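Local coordinates for protein cleavage stimulation factor 77 (Encephalitozoon cuniculi, PDB 2UY1) that probably takes part in pre-mRNA 3'-end processing, as its relatives do, through a helical-repeat scaffold that may also bind mRNA, at residues D48-Y53 and G76-Y81; D180-N185 and E195-F200; F217-Y222 and K229-K234; S249-L254 and H440-S445; S445-F448 and K452-D455. All blocks are in the same frame, centred on the assembly; numbering follows the deposited sequence.

Contact 1: residues D48-Y53 and G76-Y81; sequences DLWMLY and GQFENY
W50 presents one indole face to F78 and Q77, joining helix 47-57 to segment 76-81, in the C-terminal part of helix 69-78 and the turn that follows, within the all-helical, HAT-repeat type of array found in the Suppressor of forked family. Its CG stands anti to the carbonyl carbon (chi1 -74°), which directs the flat ring across the gap between the segments. F78 approaches the five-membered ring edge first, in a T-shaped stack with centroids 4.7 Å apart and planes at 79°; the indole NE1 is meanwhile hydrogen-bonded to the S44 carbonyl. Over the six-membered ring of W50 lies Q77, whose CB makes a CH-pi contact 4.1 Å from the centroid. The bent Q77 chain continues over the indole rim, its CD 3.5 Å from W50 CZ2, and its NE2 reaches the carbonyls of W42 and S44. Further along, M51 turns to L87, which F78 also touches. Packing is tightest within the aromatic pair, where F78 CE2 comes to 3.2 Å from W50 CD1.

Contact 2: residues D180-N185 and E195-F200; sequences DLEMEN and ESRMHF
E182 and R197 form a buried salt bridge in which the arginine offers its side, NE and NH2 together. R197 leaves the helix with CG anti to its backbone N (chi1 -179°) and stays extended as far as NE, whereas the E182 chain folds at chi2 to turn its carboxylate across the guanidinium edge. R197 NE donates to E182 OE1 at 2.9 Å, and R197 NH2 to E182 OE2 at 3.1 Å. Both oxygens lie in the guanidinium plane, yet the carboxylate is turned 70° to it and is met from above. The remaining nitrogen, NH1, is held by the N80 carbonyl, which should limit rotation of the group. Alongside, M198 curls at chi2 and chi3, setting its SD 3.6 Å from E182 CB and its CE 3.7 Å from the SD of the equally bent M183; Y222 packs on both methionines. Helices 173-184 and 193-208 run antiparallel here, 172° between short axes 10.6 Å apart, the hairpin arrangement characteristic of TPR-like repeats.

Contact 3: residues F217-Y222 and K229-K234; sequences FFYSEY and KEKAKK
Helices 213-225 and 229-242, joined by a short connection, run in broadly opposite directions and come so close that the CA atoms of S220 and A232 are 4.3 Å apart. Such an approach depends on small residues at the crossing point. The A232 methyl faces the other helix and lies against the S220 backbone, with CB 3.5 Å from S220 O, and it also meets the serine side chain, CB to S220 OG 3.7 Å. That hydroxyl has OG anti to the backbone N (chi1 171°) and is hydrogen-bonded to Y251 OH, so the polar group is satisfied although buried. Next to A232 in sequence, K231 reaches over from the more exposed margin toward Y219, the neighbour of S220. Its chain is extended until a bend at chi4 (32°), and CE then rests 3.4 Å from Y219 OH, while the ammonium group stands obliquely to the phenol ring. The phenol oxygen finds its polar partner on the preceding helix, in H199 ND1. M256, just after helix 247-255, touches both S220 and A232. A closely packed pair of successive helices of this kind, with small residues where they meet, is typical of HAT and TPR-like superhelices.

Contact 4: residues S249-L254 and H440-S445; sequences SLYYGL and HCFLDS
Y251 turns the edge of its ring onto the face of F442 in an offset edge-to-face stack, bringing helix 434-446 back against helix 247-255 of the HAT-type helical array, although the segments are 186 residues apart in the chain at their closest ends. The ring centroids are 5.6 Å apart and the planes 70° to each other. Because Y251 CG is anti to the backbone N (chi1 175°), the phenol runs out beside helix 213-225, where its hydroxyl is hydrogen-bonded to both E221 and S220; these two bonds hold the outer end of the side chain and so should limit its movement. F217 adds a third ring to the cluster, and an aromatic side chain of the other chain of the assembly meets F442 edge-to-face, so the aromatic cluster extends to that chain. The touching edge is the CD1-CE1 side of Y251: its CD1 lies 3.9 Å from F442 CD1, and its CE1 is 4.0 Å from F442 CE1.

Contact 5: residues S445-F448 and K452-D455; sequences SFNF and KIRD
With chi1 at -70° and chi2 at -26°, the N447 amide reaches over the backbone of K452 and I453 and places OD1 beside the I453 amide nitrogen. N447 is the first residue after helix 434-446 of the HAT-type helical array to leave helical geometry, and its side chain bridges the bend to the last modelled residues. I453 N donates to N447 OD1 at 2.8 Å with a fairly bent N-H...O angle of 151°, and the donor sits above the carbonyl plane instead of on a lone pair. The same oxygen lies 3.3 Å from K452 CA, while N447 CG is 3.9 Å from K452 CG where the two side chains cross at about a right angle. I453 points its CD1 back to F446 CB, 4.2 Å away, forming the apolar side of the contact; F247 and L250 of helix 247-255 and L287 of helix 282-300 also touch the isoleucine. F446 itself packs its ring on F247. The other end of the N447 amide is joined to the returning chain through a water, which accepts from ND2 at 3.1 Å and donates to I453 O at 2.9 Å.

The five contacts follow one another along the chain and through the fold, from helix 47-57 to the C-terminal end of the model. Centres of successive contacts lie about 19, 15, 13 and 9 Å apart, and those of contacts 1 and 5 about 38 Å. Each touches the next: F200 of contact 2 packs on F78 and Y81 of contact 1, and contact 3 touches contacts 2 and 4, helices 193-208 and 213-225, and 229-242 and 247-255, being consecutive. Contacts 4 and 5 share S445 and helix 434-446. Neighbouring helices thus form a continuous core, and helix 434-446 packs back near the chain's centre, about 6 Å from the centre of contact 4, where the other chain of the assembly also touches.

Contact 1: residues D48-Y53 and G76-Y81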
# COMPACT_ATOMS: atom_id res chain seq x y z
N ASP B 48 -4.05 14.39 -48.74
CA ASP B 48 -5.17 15.21 -49.10
C ASP B 48 -4.60 16.58 -48.98
O ASP B 48 -4.01 16.84 -48.01
CB ASP B 48 -6.25 15.06 -48.04
CG ASP B 48 -6.74 13.65 -47.89
OD1 ASP B 48 -7.04 13.01 -48.89
OD2 ASP B 48 -6.88 13.18 -46.76
N LEU B 49 -4.75 17.47 -49.94
CA LEU B 49 -4.16 18.81 -49.78
C LEU B 49 -3.01 19.05 -50.68
O LEU B 49 -3.04 19.95 -51.47
CB LEU B 49 -3.69 19.07 -48.37
CG LEU B 49 -3.08 20.38 -47.94
CD1 LEU B 49 -3.69 21.57 -48.59
CD2 LEU B 49 -3.24 20.46 -46.54
N TRP B 50 -1.97 18.25 -50.52
CA TRP B 50 -1.07 17.99 -51.60
C TRP B 50 -1.85 17.48 -52.78
O TRP B 50 -1.73 17.97 -53.84
CB TRP B 50 0.07 17.06 -51.16
CG TRP B 50 1.08 17.74 -50.29
CD1 TRP B 50 0.98 17.98 -48.99
CD2 TRP B 50 2.33 18.28 -50.70
NE1 TRP B 50 2.06 18.64 -48.55
CE2 TRP B 50 2.93 18.82 -49.58
CE3 TRP B 50 3.00 18.36 -51.91
CZ2 TRP B 50 4.16 19.43 -49.62
CZ3 TRP B 50 4.21 18.96 -51.96
CH2 TRP B 50 4.78 19.50 -50.83
N MET B 51 -2.71 16.53 -52.56
CA MET B 51 -3.49 15.99 -53.68
C MET B 51 -4.42 17.04 -54.30
O MET B 51 -4.68 17.02 -55.50
CB MET B 51 -4.28 14.77 -53.22
CG MET B 51 -3.40 13.57 -52.90
SD MET B 51 -2.15 13.21 -54.17
CE MET B 51 -1.74 11.53 -53.64
N LEU B 52 -4.92 17.94 -53.47
CA LEU B 52 -5.72 19.06 -53.93
C LEU B 52 -4.88 20.11 -54.66
O LEU B 52 -5.37 20.78 -55.59
CB LEU B 52 -6.46 19.69 -52.74
CG LEU B 52 -7.77 18.94 -52.51
CD1 LEU B 52 -8.09 18.81 -51.00
CD2 LEU B 52 -8.92 19.61 -53.30
N TYR B 53 -3.63 20.25 -54.23
CA TYR B 53 -2.68 21.07 -54.95
C TYR B 53 -2.50 20.55 -56.37
O TYR B 53 -2.42 21.34 -57.31
CB TYR B 53 -1.34 21.13 -54.23
CG TYR B 53 -0.37 22.01 -54.95
CD1 TYR B 53 -0.63 23.38 -55.11
CD2 TYR B 53 0.82 21.49 -55.49
CE1 TYR B 53 0.26 24.21 -55.77
CE2 TYR B 53 1.71 22.30 -56.16
CZ TYR B 53 1.43 23.66 -56.30
OH TYR B 53 2.31 24.48 -56.94
N GLY B 76 8.68 14.45 -52.99
CA GLY B 76 9.71 15.06 -52.12
C GLY B 76 9.24 14.97 -50.67
O GLY B 76 10.02 14.67 -49.77
N GLN B 77 7.94 15.19 -50.48
CA GLN B 77 7.32 15.20 -49.15
C GLN B 77 6.90 13.82 -48.65
O GLN B 77 7.17 13.49 -47.49
CB GLN B 77 6.10 16.11 -49.12
CG GLN B 77 5.78 16.58 -47.71
CD GLN B 77 6.41 17.91 -47.39
OE1 GLN B 77 7.45 18.27 -47.95
NE2 GLN B 77 5.76 18.68 -46.52
N PHE B 78 6.26 13.02 -49.52
CA PHE B 78 5.65 11.78 -49.12
C PHE B 78 6.30 10.49 -49.65
O PHE B 78 5.63 9.46 -49.68
CB PHE B 78 4.15 11.80 -49.45
CG PHE B 78 3.39 12.91 -48.74
CD1 PHE B 78 2.84 12.70 -47.46
CD2 PHE B 78 3.25 14.15 -49.33
CE1 PHE B 78 2.14 13.71 -46.80
CE2 PHE B 78 2.54 15.15 -48.68
CZ PHE B 78 2.01 14.92 -47.39
N GLU B 79 7.56 10.53 -50.06
CA GLU B 79 8.23 9.33 -50.62
C GLU B 79 8.42 8.19 -49.59
O GLU B 79 8.51 7.01 -49.95
CB GLU B 79 9.59 9.67 -51.28
CG GLU B 79 10.69 10.17 -50.29
CD GLU B 79 11.96 10.57 -50.99
OE1 GLU B 79 12.64 11.54 -50.52
OE2 GLU B 79 12.30 9.93 -52.01
N ASN B 80 8.51 8.55 -48.32
CA ASN B 80 8.77 7.56 -47.26
C ASN B 80 7.47 7.02 -46.66
O ASN B 80 7.52 6.16 -45.78
CB ASN B 80 9.63 8.20 -46.16
CG ASN B 80 11.09 8.20 -46.49
OD1 ASN B 80 11.73 7.15 -46.46
ND2 ASN B 80 11.66 9.37 -46.76
N TYR B 81 6.33 7.53 -47.16
CA TYR B 81 4.99 7.26 -46.62
C TYR B 81 4.41 5.92 -47.00
O TYR B 81 4.44 5.53 -48.18
CB TYR B 81 4.04 8.37 -47.07
CG TYR B 81 2.63 8.37 -46.50
CD1 TYR B 81 2.36 8.05 -45.16
CD2 TYR B 81 1.58 8.79 -47.30
CE1 TYR B 81 1.05 8.09 -44.67
CE2 TYR B 81 0.31 8.85 -46.82
CZ TYR B 81 0.05 8.50 -45.52
OH TYR B 81 -1.26 8.61 -45.12

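Contact 2: residues D180-N185 and E195-F200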
# COMPACT_ATOMS: atom_id res chain seq x y z
N ASP B 180 10.20 4.05 -32.60
CA ASP B 180 11.17 3.10 -32.02
C ASP B 180 11.64 2.01 -33.01
O ASP B 180 12.82 1.72 -33.09
CB ASP B 180 10.61 2.43 -30.78
CG ASP B 180 10.28 3.41 -29.66
OD1 ASP B 180 11.06 4.37 -29.41
OD2 ASP B 180 9.23 3.19 -29.02
N LEU B 181 10.69 1.39 -33.71
CA LEU B 181 10.97 0.38 -34.74
C LEU B 181 11.90 0.92 -35.85
O LEU B 181 12.85 0.23 -36.23
CB LEU B 181 9.65 -0.17 -35.36
CG LEU B 181 9.69 -0.93 -36.71
CD1 LEU B 181 9.79 -2.39 -36.48
CD2 LEU B 181 8.47 -0.64 -37.59
N GLU B 182 11.61 2.13 -36.36
CA GLU B 182 12.43 2.80 -37.39
C GLU B 182 13.78 3.30 -36.90
O GLU B 182 14.76 3.34 -37.66
CB GLU B 182 11.67 3.97 -38.03
CG GLU B 182 10.56 3.58 -39.02
CD GLU B 182 11.06 2.83 -40.26
OE1 GLU B 182 12.23 3.03 -40.69
OE2 GLU B 182 10.27 2.05 -40.83
N MET B 183 13.83 3.73 -35.65
CA MET B 183 15.12 4.12 -35.05
C MET B 183 16.15 3.00 -35.04
O MET B 183 17.34 3.28 -35.18
CB MET B 183 14.95 4.65 -33.63
CG MET B 183 14.36 6.02 -33.55
SD MET B 183 15.34 7.26 -34.44
CE MET B 183 16.77 7.44 -33.40
N GLU B 184 15.69 1.77 -34.83
CA GLU B 184 16.59 0.61 -34.63
C GLU B 184 16.95 -0.03 -35.97
O GLU B 184 18.15 -0.29 -36.23
CB GLU B 184 16.02 -0.43 -33.64
CG GLU B 184 14.66 -1.02 -34.02
CD GLU B 184 14.31 -2.35 -33.32
OE1 GLU B 184 15.07 -2.83 -32.44
OE2 GLU B 184 13.25 -2.92 -33.66
N ASN B 185 15.92 -0.28 -36.77
CA ASN B 185 15.97 -0.65 -38.21
C ASN B 185 14.81 -1.57 -38.64
O ASN B 185 13.64 -1.27 -38.37
CB ASN B 185 17.34 -1.16 -38.67
CG ASN B 185 18.27 -0.03 -39.07
OD1 ASN B 185 17.88 1.23 -38.76
ND2 ASN B 185 19.33 -0.27 -39.66
N GLU B 195 17.92 9.63 -41.45
CA GLU B 195 17.48 10.94 -40.99
C GLU B 195 16.27 11.51 -41.78
O GLU B 195 15.31 11.99 -41.18
CB GLU B 195 18.67 11.92 -41.06
CG GLU B 195 18.31 13.34 -40.65
CD GLU B 195 19.46 14.35 -40.69
OE1 GLU B 195 20.66 13.94 -40.66
OE2 GLU B 195 19.14 15.58 -40.71
N SER B 196 16.32 11.42 -43.11
CA SER B 196 15.28 11.91 -44.00
C SER B 196 13.98 11.14 -43.72
O SER B 196 12.88 11.70 -43.52
CB SER B 196 15.78 11.74 -45.44
OG SER B 196 14.86 12.25 -46.39
N ARG B 197 14.12 9.82 -43.65
CA ARG B 197 13.01 8.96 -43.28
C ARG B 197 12.41 9.33 -41.91
O ARG B 197 11.20 9.26 -41.73
CB ARG B 197 13.41 7.49 -43.29
CG ARG B 197 12.21 6.53 -42.91
CD ARG B 197 12.32 5.12 -43.52
NE ARG B 197 11.21 4.27 -43.12
CZ ARG B 197 10.05 4.18 -43.78
NH1 ARG B 197 9.83 4.93 -44.88
NH2 ARG B 197 9.10 3.37 -43.33
N MET B 198 13.27 9.67 -40.97
CA MET B 198 12.86 9.93 -39.57
C MET B 198 12.16 11.30 -39.44
O MET B 198 11.23 11.48 -38.63
CB MET B 198 14.09 9.88 -38.64
CG MET B 198 14.64 8.45 -38.33
SD MET B 198 13.37 7.19 -38.10
CE MET B 198 12.48 7.84 -36.66
N HIS B 199 12.62 12.27 -40.23
CA HIS B 199 11.98 13.59 -40.28
C HIS B 199 10.54 13.43 -40.74
O HIS B 199 9.64 13.92 -40.09
CB HIS B 199 12.74 14.54 -41.20
CG HIS B 199 14.03 15.05 -40.61
ND1 HIS B 199 14.09 15.72 -39.41
CD2 HIS B 199 15.29 15.05 -41.10
CE1 HIS B 199 15.33 16.09 -39.16
NE2 HIS B 199 16.09 15.69 -40.18
N PHE B 200 10.32 12.68 -41.83
CA PHE B 200 8.98 12.47 -42.37
C PHE B 200 8.07 11.88 -41.31
O PHE B 200 6.94 12.35 -41.12
CB PHE B 200 8.96 11.55 -43.61
CG PHE B 200 7.60 11.05 -43.93
CD1 PHE B 200 6.72 11.83 -44.68
CD2 PHE B 200 7.16 9.85 -43.44
CE1 PHE B 200 5.44 11.39 -44.92
CE2 PHE B 200 5.86 9.39 -43.69
CZ PHE B 200 5.01 10.15 -44.44

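Contact 3: residues F217-Y222 and K229-K234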
# COMPACT_ATOMS: atom_id res chain seq x y z
N PHE B 217 7.50 16.42 -27.97
CA PHE B 217 8.64 15.91 -27.16
C PHE B 217 9.39 14.78 -27.91
O PHE B 217 10.61 14.73 -27.84
CB PHE B 217 8.18 15.45 -25.76
CG PHE B 217 9.23 14.62 -24.99
CD1 PHE B 217 10.10 15.24 -24.10
CD2 PHE B 217 9.35 13.21 -25.19
CE1 PHE B 217 11.06 14.47 -23.36
CE2 PHE B 217 10.32 12.44 -24.53
CZ PHE B 217 11.20 13.07 -23.62
N PHE B 218 8.67 13.86 -28.59
CA PHE B 218 9.32 12.76 -29.34
C PHE B 218 10.32 13.29 -30.39
O PHE B 218 11.49 12.88 -30.43
CB PHE B 218 8.34 11.90 -30.14
CG PHE B 218 7.32 11.13 -29.34
CD1 PHE B 218 7.49 10.82 -27.98
CD2 PHE B 218 6.20 10.63 -29.99
CE1 PHE B 218 6.51 10.08 -27.26
CE2 PHE B 218 5.25 9.89 -29.30
CZ PHE B 218 5.40 9.64 -27.93
N TYR B 219 9.85 14.21 -31.23
CA TYR B 219 10.67 14.87 -32.26
C TYR B 219 11.77 15.73 -31.68
O TYR B 219 12.92 15.69 -32.14
CB TYR B 219 9.79 15.71 -33.20
CG TYR B 219 10.41 16.05 -34.55
CD1 TYR B 219 11.43 15.27 -35.09
CD2 TYR B 219 9.91 17.09 -35.34
CE1 TYR B 219 11.96 15.53 -36.34
CE2 TYR B 219 10.47 17.40 -36.58
CZ TYR B 219 11.47 16.63 -37.08
OH TYR B 219 12.02 16.93 -38.32
N SER B 220 11.44 16.53 -30.67
CA SER B 220 12.47 17.34 -30.02
C SER B 220 13.65 16.45 -29.58
O SER B 220 14.83 16.79 -29.82
CB SER B 220 11.84 18.06 -28.80
OG SER B 220 12.85 18.71 -28.01
N GLU B 221 13.31 15.32 -28.94
CA GLU B 221 14.31 14.39 -28.41
C GLU B 221 15.10 13.76 -29.54
O GLU B 221 16.30 13.74 -29.48
CB GLU B 221 13.71 13.31 -27.54
CG GLU B 221 13.35 13.76 -26.10
CD GLU B 221 14.52 14.26 -25.26
OE1 GLU B 221 15.36 13.44 -24.81
OE2 GLU B 221 14.58 15.47 -24.98
N TYR B 222 14.41 13.33 -30.59
CA TYR B 222 15.08 12.83 -31.78
C TYR B 222 16.06 13.87 -32.33
O TYR B 222 17.22 13.56 -32.61
CB TYR B 222 14.08 12.43 -32.86
CG TYR B 222 14.78 12.16 -34.16
CD1 TYR B 222 15.55 11.00 -34.32
CD2 TYR B 222 14.72 13.07 -35.21
CE1 TYR B 222 16.22 10.73 -35.53
CE2 TYR B 222 15.38 12.82 -36.42
CZ TYR B 222 16.13 11.65 -36.57
OH TYR B 222 16.80 11.40 -37.75
N LYS B 229 19.38 20.57 -32.01
CA LYS B 229 18.68 21.21 -30.90
C LYS B 229 18.02 22.56 -31.19
O LYS B 229 16.97 22.86 -30.63
CB LYS B 229 19.59 21.32 -29.68
CG LYS B 229 18.87 21.86 -28.45
CD LYS B 229 19.60 21.45 -27.17
CE LYS B 229 18.98 22.03 -25.92
NZ LYS B 229 19.67 21.44 -24.71
N GLU B 230 18.63 23.38 -32.04
CA GLU B 230 17.97 24.60 -32.52
C GLU B 230 16.64 24.27 -33.23
O GLU B 230 15.62 24.93 -32.98
CB GLU B 230 18.91 25.42 -33.41
CG GLU B 230 19.88 26.29 -32.61
CD GLU B 230 21.15 26.64 -33.40
OE1 GLU B 230 21.11 27.57 -34.26
OE2 GLU B 230 22.20 26.00 -33.15
N LYS B 231 16.64 23.26 -34.11
CA LYS B 231 15.39 22.79 -34.74
C LYS B 231 14.44 22.23 -33.68
O LYS B 231 13.24 22.48 -33.74
CB LYS B 231 15.65 21.79 -35.88
CG LYS B 231 14.42 21.46 -36.76
CD LYS B 231 14.78 20.70 -38.08
CE LYS B 231 13.58 19.91 -38.65
NZ LYS B 231 12.16 20.51 -38.41
N ALA B 232 14.97 21.53 -32.68
CA ALA B 232 14.13 21.00 -31.58
C ALA B 232 13.36 22.10 -30.84
O ALA B 232 12.18 21.93 -30.51
CB ALA B 232 14.97 20.19 -30.59
N LYS B 233 14.04 23.23 -30.57
CA LYS B 233 13.47 24.34 -29.77
C LYS B 233 12.30 24.95 -30.49
O LYS B 233 11.32 25.36 -29.88
CB LYS B 233 14.52 25.44 -29.51
CG LYS B 233 14.03 26.60 -28.59
CD LYS B 233 15.23 27.35 -27.98
CE LYS B 233 14.86 28.47 -27.02
NZ LYS B 233 16.01 28.88 -26.07
N LYS B 234 12.41 25.00 -31.81
CA LYS B 234 11.36 25.54 -32.63
C LYS B 234 10.15 24.62 -32.64
O LYS B 234 9.01 25.10 -32.57
CB LYS B 234 11.88 25.85 -34.05
CG LYS B 234 12.61 27.22 -34.13
CD LYS B 234 14.13 27.14 -34.37
CE LYS B 234 14.66 28.41 -35.10
NZ LYS B 234 16.17 28.62 -34.96

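Contact 4: residues S249-L254 and H440-S445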
# COMPACT_ATOMS: atom_id res chain seq x y z
N SER B 249 5.88 23.27 -21.61
CA SER B 249 6.50 24.51 -21.09
C SER B 249 7.59 24.24 -20.08
O SER B 249 8.61 24.96 -20.06
CB SER B 249 5.44 25.47 -20.53
OG SER B 249 4.49 25.82 -21.56
N LEU B 250 7.38 23.24 -19.22
CA LEU B 250 8.39 22.81 -18.25
C LEU B 250 9.64 22.24 -18.91
O LEU B 250 10.78 22.54 -18.50
CB LEU B 250 7.78 21.81 -17.22
CG LEU B 250 6.64 22.28 -16.31
CD1 LEU B 250 6.43 21.30 -15.16
CD2 LEU B 250 6.90 23.64 -15.72
N TYR B 251 9.42 21.40 -19.93
CA TYR B 251 10.48 20.89 -20.76
C TYR B 251 11.20 22.01 -21.58
O TYR B 251 12.42 22.08 -21.65
CB TYR B 251 9.84 19.88 -21.69
CG TYR B 251 10.73 19.27 -22.76
CD1 TYR B 251 11.52 18.13 -22.48
CD2 TYR B 251 10.73 19.76 -24.07
CE1 TYR B 251 12.32 17.54 -23.46
CE2 TYR B 251 11.56 19.14 -25.08
CZ TYR B 251 12.32 18.04 -24.76
OH TYR B 251 13.11 17.42 -25.72
N TYR B 252 10.43 22.87 -22.20
CA TYR B 252 10.99 24.12 -22.78
C TYR B 252 11.83 24.93 -21.77
O TYR B 252 12.97 25.20 -22.02
CB TYR B 252 9.81 24.96 -23.33
CG TYR B 252 10.21 26.17 -24.22
CD1 TYR B 252 10.84 25.98 -25.45
CD2 TYR B 252 9.91 27.48 -23.82
CE1 TYR B 252 11.22 27.10 -26.25
CE2 TYR B 252 10.26 28.60 -24.60
CZ TYR B 252 10.92 28.41 -25.82
OH TYR B 252 11.25 29.54 -26.61
N GLY B 253 11.32 25.25 -20.59
CA GLY B 253 12.12 26.05 -19.67
C GLY B 253 13.44 25.36 -19.35
O GLY B 253 14.52 25.93 -19.47
N LEU B 254 13.35 24.08 -18.97
CA LEU B 254 14.54 23.39 -18.51
C LEU B 254 15.50 22.96 -19.62
O LEU B 254 16.71 23.10 -19.47
CB LEU B 254 14.16 22.19 -17.62
CG LEU B 254 15.33 21.46 -16.92
CD1 LEU B 254 16.16 22.33 -15.97
CD2 LEU B 254 14.74 20.18 -16.22
N HIS B 440 7.67 9.57 -20.19
CA HIS B 440 7.24 9.33 -18.81
C HIS B 440 8.30 9.57 -17.80
O HIS B 440 8.02 10.07 -16.74
CB HIS B 440 6.51 7.99 -18.60
CG HIS B 440 5.17 7.96 -19.24
ND1 HIS B 440 4.78 7.59 -20.48
CD2 HIS B 440 4.05 8.48 -18.62
CE1 HIS B 440 3.43 7.81 -20.56
NE2 HIS B 440 3.01 8.37 -19.43
N CYS B 441 9.54 9.30 -18.16
CA CYS B 441 10.70 9.71 -17.36
C CYS B 441 10.74 11.19 -17.07
O CYS B 441 10.99 11.59 -15.96
CB CYS B 441 12.02 9.23 -17.97
SG CYS B 441 12.36 7.44 -17.78
N PHE B 442 10.47 12.04 -18.08
CA PHE B 442 10.48 13.46 -17.87
C PHE B 442 9.24 13.81 -17.07
O PHE B 442 9.37 14.51 -16.08
CB PHE B 442 10.51 14.21 -19.22
CG PHE B 442 11.88 14.41 -19.78
CD1 PHE B 442 12.50 15.62 -19.69
CD2 PHE B 442 12.55 13.36 -20.45
CE1 PHE B 442 13.79 15.83 -20.20
CE2 PHE B 442 13.82 13.55 -20.94
CZ PHE B 442 14.44 14.81 -20.81
N LEU B 443 8.04 13.34 -17.49
CA LEU B 443 6.85 13.62 -16.73
C LEU B 443 6.94 13.28 -15.25
O LEU B 443 6.48 14.05 -14.42
CB LEU B 443 5.64 12.85 -17.29
CG LEU B 443 4.28 13.05 -16.62
CD1 LEU B 443 3.86 14.54 -16.70
CD2 LEU B 443 3.23 12.17 -17.38
N ASP B 444 7.46 12.11 -14.91
CA ASP B 444 7.49 11.74 -13.50
C ASP B 444 8.39 12.66 -12.73
O ASP B 444 8.20 12.89 -11.55
CB ASP B 444 7.97 10.31 -13.32
CG ASP B 444 6.99 9.31 -13.83
OD1 ASP B 444 5.77 9.61 -14.02
OD2 ASP B 444 7.45 8.21 -14.07
N SER B 445 9.41 13.16 -13.41
CA SER B 445 10.42 14.01 -12.79
C SER B 445 9.87 15.42 -12.54
O SER B 445 10.23 16.04 -11.54
CB SER B 445 11.62 14.12 -13.70
OG SER B 445 12.39 12.91 -13.72

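Contact 5: residues S445-F448 and K452-D455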
# COMPACT_ATOMS: atom_id res chain seq x y z
N SER B 445 9.41 13.16 -13.41
CA SER B 445 10.42 14.01 -12.79
C SER B 445 9.87 15.42 -12.54
O SER B 445 10.23 16.04 -11.54
CB SER B 445 11.62 14.12 -13.70
OG SER B 445 12.39 12.91 -13.72
N PHE B 446 9.06 15.95 -13.47
CA PHE B 446 8.48 17.29 -13.30
C PHE B 446 7.43 17.20 -12.19
O PHE B 446 7.26 18.17 -11.44
CB PHE B 446 7.75 17.82 -14.54
CG PHE B 446 8.65 18.11 -15.73
CD1 PHE B 446 9.79 18.87 -15.61
CD2 PHE B 446 8.29 17.67 -17.00
CE1 PHE B 446 10.63 19.15 -16.71
CE2 PHE B 446 9.10 17.99 -18.12
CZ PHE B 446 10.28 18.71 -17.96
N ASN B 447 6.73 16.05 -12.11
CA ASN B 447 5.69 15.82 -11.04
C ASN B 447 6.40 15.64 -9.68
O ASN B 447 7.51 15.16 -9.67
CB ASN B 447 4.77 14.62 -11.40
CG ASN B 447 3.85 14.92 -12.57
OD1 ASN B 447 3.53 16.08 -12.83
ND2 ASN B 447 3.43 13.88 -13.32
N PHE B 448 5.82 16.07 -8.55
CA PHE B 448 6.50 15.98 -7.23
C PHE B 448 5.52 15.34 -6.25
O PHE B 448 4.46 15.90 -5.96
CB PHE B 448 7.01 17.34 -6.69
CG PHE B 448 7.64 17.26 -5.28
CD1 PHE B 448 8.85 16.56 -5.04
CD2 PHE B 448 7.01 17.86 -4.18
CE1 PHE B 448 9.43 16.51 -3.75
CE2 PHE B 448 7.57 17.79 -2.91
CZ PHE B 448 8.79 17.12 -2.69
N LYS B 452 0.80 16.67 -9.37
CA LYS B 452 0.95 16.17 -10.74
C LYS B 452 0.39 17.16 -11.74
O LYS B 452 -0.47 17.93 -11.38
CB LYS B 452 0.25 14.81 -10.88
CG LYS B 452 1.02 13.70 -10.15
CD LYS B 452 0.38 12.38 -10.19
CE LYS B 452 1.29 11.35 -9.45
NZ LYS B 452 0.86 9.95 -9.65
N ILE B 453 0.89 17.13 -12.98
CA ILE B 453 0.35 17.89 -14.13
C ILE B 453 -1.06 17.31 -14.46
O ILE B 453 -1.20 16.11 -14.57
CB ILE B 453 1.36 17.78 -15.34
CG1 ILE B 453 2.67 18.53 -15.06
CG2 ILE B 453 0.78 18.25 -16.67
CD1 ILE B 453 3.87 18.17 -16.04
N ARG B 454 -2.09 18.17 -14.62
CA ARG B 454 -3.51 17.78 -14.50
C ARG B 454 -4.55 18.17 -15.58
O ARG B 454 -5.60 18.72 -15.20
CB ARG B 454 -4.10 18.37 -13.17
CG ARG B 454 -3.84 17.55 -11.89
CD ARG B 454 -4.61 16.25 -11.85
NE ARG B 454 -3.89 15.15 -11.20
CZ ARG B 454 -4.11 14.73 -9.96
NH1 ARG B 454 -5.04 15.32 -9.21
NH2 ARG B 454 -3.40 13.71 -9.46
N ASP B 455 -4.36 17.92 -16.88
CA ASP B 455 -5.51 18.11 -17.80
C ASP B 455 -5.60 17.32 -19.12
O ASP B 455 -6.68 17.26 -19.75
CB ASP B 455 -5.80 19.60 -18.05
CG ASP B 455 -6.67 20.20 -16.98
OD1 ASP B 455 -7.46 19.45 -16.34
OD2 ASP B 455 -6.58 21.43 -16.76
O HOH W 1 0.74 13.98 -14.79